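Long-range contacts in glyoxalase 3 (PDB 4LRU), which converts methylglyoxal to D-lactate in a single step that needs no glutathione, and so detoxifies methylglyoxal produced by the cell's own metabolism: residues G132-A137 with R215-V220; N208-D213 with V226-D231. All blocks are in the same frame, centred on the assembly; numbering follows the deposited sequence. Where two conformers were deposited one is given.

Interaction 1 of 2, residues G132-A137 with R215-V220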
ATOM      1  N   GLY A 132      15.447  -9.041   6.798  1.00 22.54           N
ATOM      2  CA  GLY A 132      14.522  -9.818   7.624  1.00 21.44           C
ATOM      3  C   GLY A 132      13.312  -9.048   8.131  1.00 21.40           C
ATOM      4  O   GLY A 132      12.639  -9.496   9.077  1.00 21.31           O
ATOM      5  N   GLY A 133      13.048  -7.882   7.547  1.00 20.08           N
ATOM      6  CA  GLY A 133      11.817  -7.151   7.760  1.00 20.33           C
ATOM      7  C   GLY A 133      10.610  -7.685   7.000  1.00 20.11           C
ATOM      8  O   GLY A 133      10.690  -8.708   6.312  1.00 21.29           O
ATOM      9  N   VAL A 134       9.490  -6.984   7.128  1.00 19.49           N
ATOM     10  CA  VAL A 134       8.245  -7.392   6.493  1.00 17.82           C
ATOM     11  C   VAL A 134       7.878  -6.357   5.434  1.00 18.96           C
ATOM     12  O   VAL A 134       7.904  -5.142   5.689  1.00 17.51           O
ATOM     13  CB  VAL A 134       7.117  -7.578   7.534  1.00 18.39           C
ATOM     14  CG1 VAL A 134       5.750  -7.629   6.863  1.00 18.84           C
ATOM     15  CG2 VAL A 134       7.363  -8.841   8.340  1.00 23.46           C
ATOM     16  N   VAL A 135       7.531  -6.852   4.248  0.50 18.88           N
ATOM     17  CA  VAL A 135       7.077  -6.013   3.148  0.50 19.10           C
ATOM     18  C   VAL A 135       5.617  -6.352   2.852  0.50 18.34           C
ATOM     19  O   VAL A 135       5.241  -7.529   2.762  0.50 20.00           O
ATOM     20  CB  VAL A 135       7.927  -6.237   1.882  0.50 19.37           C
ATOM     21  CG1 VAL A 135       7.379  -5.425   0.714  0.50 18.93           C
ATOM     22  CG2 VAL A 135       9.379  -5.878   2.148  0.50 20.66           C
ATOM     23  N   SER A 136       4.801  -5.316   2.710  1.00 16.60           N
ATOM     24  CA  SER A 136       3.354  -5.453   2.737  1.00 17.14           C
ATOM     25  C   SER A 136       2.707  -4.381   1.881  1.00 17.76           C
ATOM     26  O   SER A 136       3.293  -3.333   1.611  1.00 17.29           O
ATOM     27  CB  SER A 136       2.845  -5.380   4.164  1.00 18.34           C
ATOM     28  OG  SER A 136       3.114  -4.111   4.725  1.00 18.68           O
ATOM     29  N   ALA A 137       1.484  -4.652   1.453  1.00 18.26           N
ATOM     30  CA  ALA A 137       0.692  -3.680   0.730  1.00 18.93           C
ATOM     31  C   ALA A 137      -0.768  -4.090   0.749  1.00 17.86           C
ATOM     32  O   ALA A 137      -1.108  -5.269   0.890  1.00 17.94           O
ATOM     33  CB  ALA A 137       1.190  -3.564  -0.701  1.00 19.55           C
ATOM     34  N   ARG A 215       7.262 -13.319   5.205  1.00 20.80           N
ATOM     35  CA  ARG A 215       7.368 -11.898   5.549  1.00 19.73           C
ATOM     36  C   ARG A 215       6.791 -10.996   4.450  1.00 20.17           C
ATOM     37  O   ARG A 215       7.102  -9.806   4.353  1.00 20.31           O
ATOM     38  CB  ARG A 215       8.833 -11.551   5.869  1.00 20.11           C
ATOM     39  CG  ARG A 215       9.308 -12.157   7.194  1.00 22.26           C
ATOM     40  CD  ARG A 215      10.809 -12.054   7.394  1.00 22.72           C
ATOM     41  NE  ARG A 215      11.539 -12.799   6.378  1.00 24.12           N
ATOM     42  CZ  ARG A 215      12.204 -12.245   5.372  1.00 23.10           C
ATOM     43  NH1 ARG A 215      12.277 -10.923   5.265  1.00 22.11           N
ATOM     44  NH2 ARG A 215      12.796 -13.011   4.468  1.00 26.01           N
ATOM     45  N   ILE A 216       5.914 -11.572   3.639  1.00 19.23           N
ATOM     46  CA  ILE A 216       5.124 -10.795   2.684  1.00 19.50           C
ATOM     47  C   ILE A 216       3.664 -10.877   3.099  1.00 19.64           C
ATOM     48  O   ILE A 216       3.114 -11.968   3.241  1.00 20.28           O
ATOM     49  CB  ILE A 216       5.268 -11.356   1.270  1.00 20.52           C
ATOM     50  CG1 ILE A 216       6.745 -11.361   0.876  1.00 23.98           C
ATOM     51  CG2 ILE A 216       4.437 -10.539   0.295  1.00 20.01           C
ATOM     52  CD1 ILE A 216       7.034 -12.052  -0.431  1.00 28.99           C
ATOM     53  N   VAL A 217       3.052  -9.718   3.309  1.00 19.36           N
ATOM     54  CA  VAL A 217       1.663  -9.653   3.763  1.00 18.58           C
ATOM     55  C   VAL A 217       0.884  -8.716   2.853  1.00 19.16           C
ATOM     56  O   VAL A 217       1.268  -7.561   2.641  1.00 19.59           O
ATOM     57  CB  VAL A 217       1.564  -9.164   5.218  1.00 18.32           C
ATOM     58  CG1 VAL A 217       0.119  -9.121   5.670  1.00 21.10           C
ATOM     59  CG2 VAL A 217       2.391 -10.046   6.129  1.00 20.33           C
ATOM     60  N   THR A 218      -0.201  -9.217   2.282  1.00 18.00           N
ATOM     61  CA  THR A 218      -1.019  -8.381   1.419  1.00 17.46           C
ATOM     62  C   THR A 218      -2.488  -8.462   1.801  1.00 17.60           C
ATOM     63  O   THR A 218      -2.933  -9.454   2.378  1.00 18.31           O
ATOM     64  CB  THR A 218      -0.852  -8.792  -0.056  1.00 16.48           C
ATOM     65  OG1 THR A 218      -0.988 -10.212  -0.193  1.00 19.38           O
ATOM     66  CG2 THR A 218       0.530  -8.388  -0.571  1.00 18.78           C
ATOM     67  N   GLY A 219      -3.237  -7.411   1.456  1.00 18.18           N
ATOM     68  CA  GLY A 219      -4.685  -7.362   1.668  1.00 17.35           C
ATOM     69  C   GLY A 219      -5.430  -6.829   0.463  1.00 18.27           C
ATOM     70  O   GLY A 219      -4.845  -6.210  -0.427  1.00 17.56           O
ATOM     71  N   VAL A 220      -6.740  -7.036   0.435  1.00 16.88           N
ATOM     72  CA  VAL A 220      -7.489  -6.897  -0.818  1.00 17.70           C
ATOM     73  C   VAL A 220      -7.881  -5.450  -1.171  1.00 19.00           C
ATOM     74  O   VAL A 220      -7.919  -5.069  -2.350  1.00 19.72           O
ATOM     75  CB  VAL A 220      -8.750  -7.762  -0.783  1.00 17.73           C
ATOM     76  CG1 VAL A 220      -9.555  -7.593  -2.063  1.00 18.87           C
ATOM     77  CG2 VAL A 220      -8.361  -9.218  -0.588  1.00 19.15           C
TER

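Interaction 2 of 2, residues N208-D213 with V226-D231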
ATOM      1  N   ASN A 208     -12.920  -8.628   4.031  1.00 22.79           N
ATOM      2  CA  ASN A 208     -11.757  -8.355   4.872  1.00 21.59           C
ATOM      3  C   ASN A 208     -10.827  -9.571   4.810  1.00 21.18           C
ATOM      4  O   ASN A 208     -11.102 -10.603   5.424  1.00 22.90           O
ATOM      5  CB  ASN A 208     -12.241  -8.113   6.292  1.00 24.62           C
ATOM      6  CG  ASN A 208     -11.118  -7.801   7.256  1.00 25.38           C
ATOM      7  OD1 ASN A 208     -10.000  -7.441   6.864  1.00 22.00           O
ATOM      8  ND2 ASN A 208     -11.418  -7.950   8.539  1.00 27.47           N
ATOM      9  N   PHE A 209      -9.801  -9.487   3.967  1.00 20.15           N
ATOM     10  CA  PHE A 209      -9.005 -10.661   3.628  1.00 20.24           C
ATOM     11  C   PHE A 209      -7.559 -10.274   3.401  1.00 18.00           C
ATOM     12  O   PHE A 209      -7.276  -9.296   2.711  1.00 18.93           O
ATOM     13  CB  PHE A 209      -9.563 -11.342   2.374  1.00 20.11           C
ATOM     14  CG  PHE A 209      -8.834 -12.603   1.981  1.00 21.40           C
ATOM     15  CD1 PHE A 209      -8.897 -13.738   2.777  1.00 24.18           C
ATOM     16  CD2 PHE A 209      -8.077 -12.643   0.820  1.00 21.48           C
ATOM     17  CE1 PHE A 209      -8.215 -14.889   2.416  1.00 24.27           C
ATOM     18  CE2 PHE A 209      -7.412 -13.794   0.449  1.00 23.10           C
ATOM     19  CZ  PHE A 209      -7.464 -14.910   1.251  1.00 21.49           C
ATOM     20  N   THR A 210      -6.671 -11.063   4.000  1.00 19.15           N
ATOM     21  CA  THR A 210      -5.244 -10.938   3.805  1.00 19.27           C
ATOM     22  C   THR A 210      -4.591 -12.286   3.516  1.00 19.67           C
ATOM     23  O   THR A 210      -5.151 -13.355   3.810  1.00 22.10           O
ATOM     24  CB  THR A 210      -4.545 -10.358   5.043  1.00 20.10           C
ATOM     25  OG1 THR A 210      -4.654 -11.295   6.132  1.00 20.61           O
ATOM     26  CG2 THR A 210      -5.128  -9.021   5.417  1.00 20.01           C
ATOM     27  N   VAL A 211      -3.392 -12.202   2.949  1.00 20.20           N
ATOM     28  CA  VAL A 211      -2.553 -13.368   2.710  1.00 18.94           C
ATOM     29  C   VAL A 211      -1.182 -13.089   3.284  1.00 19.11           C
ATOM     30  O   VAL A 211      -0.607 -12.023   3.029  1.00 19.99           O
ATOM     31  CB  VAL A 211      -2.436 -13.668   1.211  1.00 21.23           C
ATOM     32  CG1 VAL A 211      -1.383 -14.736   0.956  1.00 22.60           C
ATOM     33  CG2 VAL A 211      -3.790 -14.093   0.648  1.00 22.54           C
ATOM     34  N   THR A 212      -0.671 -14.030   4.081  1.00 17.84           N
ATOM     35  CA  THR A 212       0.689 -13.956   4.604  1.00 19.66           C
ATOM     36  C   THR A 212       1.487 -15.083   3.980  1.00 21.74           C
ATOM     37  O   THR A 212       1.076 -16.268   4.043  1.00 23.08           O
ATOM     38  CB  THR A 212       0.697 -14.101   6.143  1.00 20.10           C
ATOM     39  OG1 THR A 212       0.021 -12.983   6.737  1.00 21.88           O
ATOM     40  CG2 THR A 212       2.119 -14.169   6.659  1.00 22.15           C
ATOM     41  N   ASP A 213       2.610 -14.724   3.361  1.00 20.05           N
ATOM     42  CA  ASP A 213       3.568 -15.704   2.894  1.00 20.43           C
ATOM     43  C   ASP A 213       4.909 -15.328   3.491  1.00 22.39           C
ATOM     44  O   ASP A 213       5.628 -14.475   2.958  1.00 21.79           O
ATOM     45  CB  ASP A 213       3.619 -15.754   1.359  1.00 21.82           C
ATOM     46  CG  ASP A 213       4.372 -16.957   0.851  1.00 25.49           C
ATOM     47  OD1 ASP A 213       5.204 -17.483   1.630  1.00 28.01           O
ATOM     48  OD2 ASP A 213       4.096 -17.408  -0.283  1.00 25.54           O
ATOM     49  N   VAL A 226      -6.877  -2.510   8.058  1.00 17.46           N
ATOM     50  CA  VAL A 226      -6.570  -2.782   9.450  1.00 18.77           C
ATOM     51  C   VAL A 226      -5.940  -4.169   9.575  1.00 19.20           C
ATOM     52  O   VAL A 226      -4.875  -4.330  10.178  1.00 20.12           O
ATOM     53  CB  VAL A 226      -7.802  -2.662  10.372  1.00 18.59           C
ATOM     54  CG1 VAL A 226      -7.481  -3.209  11.748  1.00 19.44           C
ATOM     55  CG2 VAL A 226      -8.249  -1.219  10.496  1.00 18.44           C
ATOM     56  N   LYS A 227      -6.589  -5.174   8.997  1.00 18.13           N
ATOM     57  CA  LYS A 227      -6.132  -6.546   9.162  1.00 19.25           C
ATOM     58  C   LYS A 227      -4.756  -6.710   8.531  1.00 18.51           C
ATOM     59  O   LYS A 227      -3.933  -7.454   9.043  1.00 19.99           O
ATOM     60  CB  LYS A 227      -7.131  -7.526   8.537  1.00 19.65           C
ATOM     61  CG  LYS A 227      -6.892  -8.980   8.937  1.00 22.53           C
ATOM     62  CD  LYS A 227      -7.922  -9.909   8.309  1.00 23.67           C
ATOM     63  CE  LYS A 227      -7.827 -11.326   8.880  1.00 25.80           C
ATOM     64  NZ  LYS A 227      -6.562 -12.012   8.484  1.00 25.10           N
ATOM     65  N   THR A 228      -4.499  -6.021   7.416  1.00 18.85           N
ATOM     66  CA  THR A 228      -3.193  -6.126   6.760  1.00 18.57           C
ATOM     67  C   THR A 228      -2.108  -5.638   7.719  1.00 20.40           C
ATOM     68  O   THR A 228      -1.100  -6.315   7.919  1.00 19.35           O
ATOM     69  CB  THR A 228      -3.116  -5.340   5.440  1.00 18.54           C
ATOM     70  OG1 THR A 228      -4.197  -5.718   4.574  1.00 18.24           O
ATOM     71  CG2 THR A 228      -1.811  -5.630   4.728  1.00 17.51           C
ATOM     72  N   ALA A 229      -2.333  -4.488   8.345  1.00 18.92           N
ATOM     73  CA  ALA A 229      -1.398  -3.965   9.337  1.00 19.39           C
ATOM     74  C   ALA A 229      -1.233  -4.888  10.539  1.00 18.31           C
ATOM     75  O   ALA A 229      -0.113  -5.123  11.000  1.00 19.48           O
ATOM     76  CB  ALA A 229      -1.821  -2.582   9.790  1.00 17.71           C
ATOM     77  N   GLU A 230      -2.340  -5.423  11.049  1.00 19.94           N
ATOM     78  CA  GLU A 230      -2.272  -6.336  12.178  1.00 20.42           C
ATOM     79  C   GLU A 230      -1.488  -7.576  11.782  1.00 20.47           C
ATOM     80  O   GLU A 230      -0.704  -8.095  12.577  1.00 21.79           O
ATOM     81  CB  GLU A 230      -3.677  -6.727  12.657  1.00 23.42           C
ATOM     82  CG  GLU A 230      -4.474  -5.575  13.247  1.00 24.45           C
ATOM     83  CD  GLU A 230      -5.880  -6.004  13.662  1.00 31.84           C
ATOM     84  OE1 GLU A 230      -6.388  -6.992  13.081  1.00 35.68           O
ATOM     85  OE2 GLU A 230      -6.477  -5.357  14.561  1.00 34.04           O
ATOM     86  N   ASP A 231      -1.694  -8.063  10.564  1.00 18.31           N
ATOM     87  CA  ASP A 231      -1.022  -9.295  10.130  1.00 18.23           C
ATOM     88  C   ASP A 231       0.461  -9.036   9.776  1.00 20.17           C
ATOM     89  O   ASP A 231       1.289  -9.948   9.838  1.00 20.44           O
ATOM     90  CB  ASP A 231      -1.777  -9.902   8.951  1.00 19.16           C
ATOM     91  CG  ASP A 231      -3.092 -10.578   9.376  1.00 21.84           C
ATOM     92  OD1 ASP A 231      -3.267 -10.868  10.582  1.00 23.41           O
ATOM     93  OD2 ASP A 231      -3.935 -10.832   8.496  1.00 22.35           O
TER
HETATM   94  O   HOH W   1      -9.374  -4.999   8.175  1.00 20.17           O
HETATM   95  O   HOH W   2      -7.391 -13.288   5.801  1.00 28.96           O
HETATM   96  O   HOH W   3       0.678 -12.571   9.466  1.00 23.62           O

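Interaction 1 of 2, residues G132-A137 with R215-V220
V217 N bonds V135 O in the parallel pairing of strands 134-137 and 216-219, neighbours in the central mixed sheet of the DJ-1/PfpI fold. The segment axes approach to 4.8 Å with their N-to-C directions 13° apart. The ladder alternates as parallel pairing requires: V135 N donates to R215 O (3.0 Å), V217 N to V135 O, A137 N to V217 O, and G219 N to A137 O (3.1 Å). CA-H groups add weaker contacts to the same carbonyls, I216 CA lying 3.3 Å from V135 O.

Before the first strand bond, the R215 side chain extends the pairing to the loop. The chain bends at chi3 (-63°), which turns NE; NH1 bonds G133 O at 2.9 Å. The acceptor lies at the guanidinium edge, 15° out of its plane, and NH1 in turn lies in the carbonyl plane. NH1 also bonds Y129 O, and the ring of Y129 makes a cation-pi contact with R215, so the guanidinium grips the end of helix 119-130, where G132 at positive phi is the C-prime residue of a Schellman motif.

Of the two sheet faces, one carries S136 and V217, whose CB atoms stand 4.1 Å apart beneath V232 of helix 225-236. S136 OG bonds F103 O. V135, I216, A137 and T218 occupy the other face, where Y129 packs on V135 and I216, and T218 OG1 takes the amide of T164. Helices on both faces of a largely parallel sheet are characteristic of the alpha/beta sandwich of the DJ-1 superfamily.

Interaction 2 of 2, residues N208-D213 with V226-D231
T210 meets D231 through a short hydrogen bond, OG1 donating to OD2 at 2.5 Å and approaching it nearly along the carboxylate C-O axis. The same oxygen receives K227 NZ at 2.9 Å on its syn side, in a salt bridge spanning one helical turn. D231 OD2 thus has two donors, and the positive ammonium probably helps to keep the carboxylate ionised. The chi1 of T210 (66°) sets OG1 between its backbone N and carbonyl carbon, while CG2, anti to the carbonyl carbon, packs 3.5 Å from T228 OG1. That hydroxyl is satisfied by S224 O, just before the helix begins. T210 CG2 also lies 3.9 Å from K227 CG, completing the close-packed centre.

Strand 210-213 forms an outer edge of the central sheet, and helix 225-236 lies against that sheet with its segment axis 8.8 Å from the strand's and turned by 20°. The helix is thus layered nearly parallel on the edge strand, as in three-layered alpha/beta folds; T228 and D231 also rest on V217 of the adjoining strand.

Beside the central group of T210, K227 and D231, water 2 accepts from both T210 N and K227 NZ. Toward either end the contact becomes looser and more solvated. At the exposed N208, the amide oxygen OD1 lies 3.3 Å from K227 CB, and water 1 bridges OD1 to K227 N. At the other end T212 OG1 comes only within 4.2 Å of D231 CB, and water 3 joins the two residues, donating to D231 O and bonding T212 OG1 at 2.8 Å.

Overall arrangement
Strand 216-219 joins the two contacts: it pairs in parallel with 134-137 in interaction 1 and antiparallel with 210-213, the strand of interaction 2. The centres of interactions 1 and 2 are about 8 Å apart, and a probable hydrogen bond from V211 N to T218 O (2.8 Å) links them directly. G219 CA also packs 3.4 Å from T228 OG1, bringing helix 225-236 against the end of the strand ladder. The inferred active-site residues C139 and H140 follow the first strand closely in sequence. The C139 side chain is about 7 Å from G219 and about 8 Å from the T228 side chain, so both contacts lie near it: interaction 1 through G219, backbone-bonded to C139, interaction 2 through buried T228.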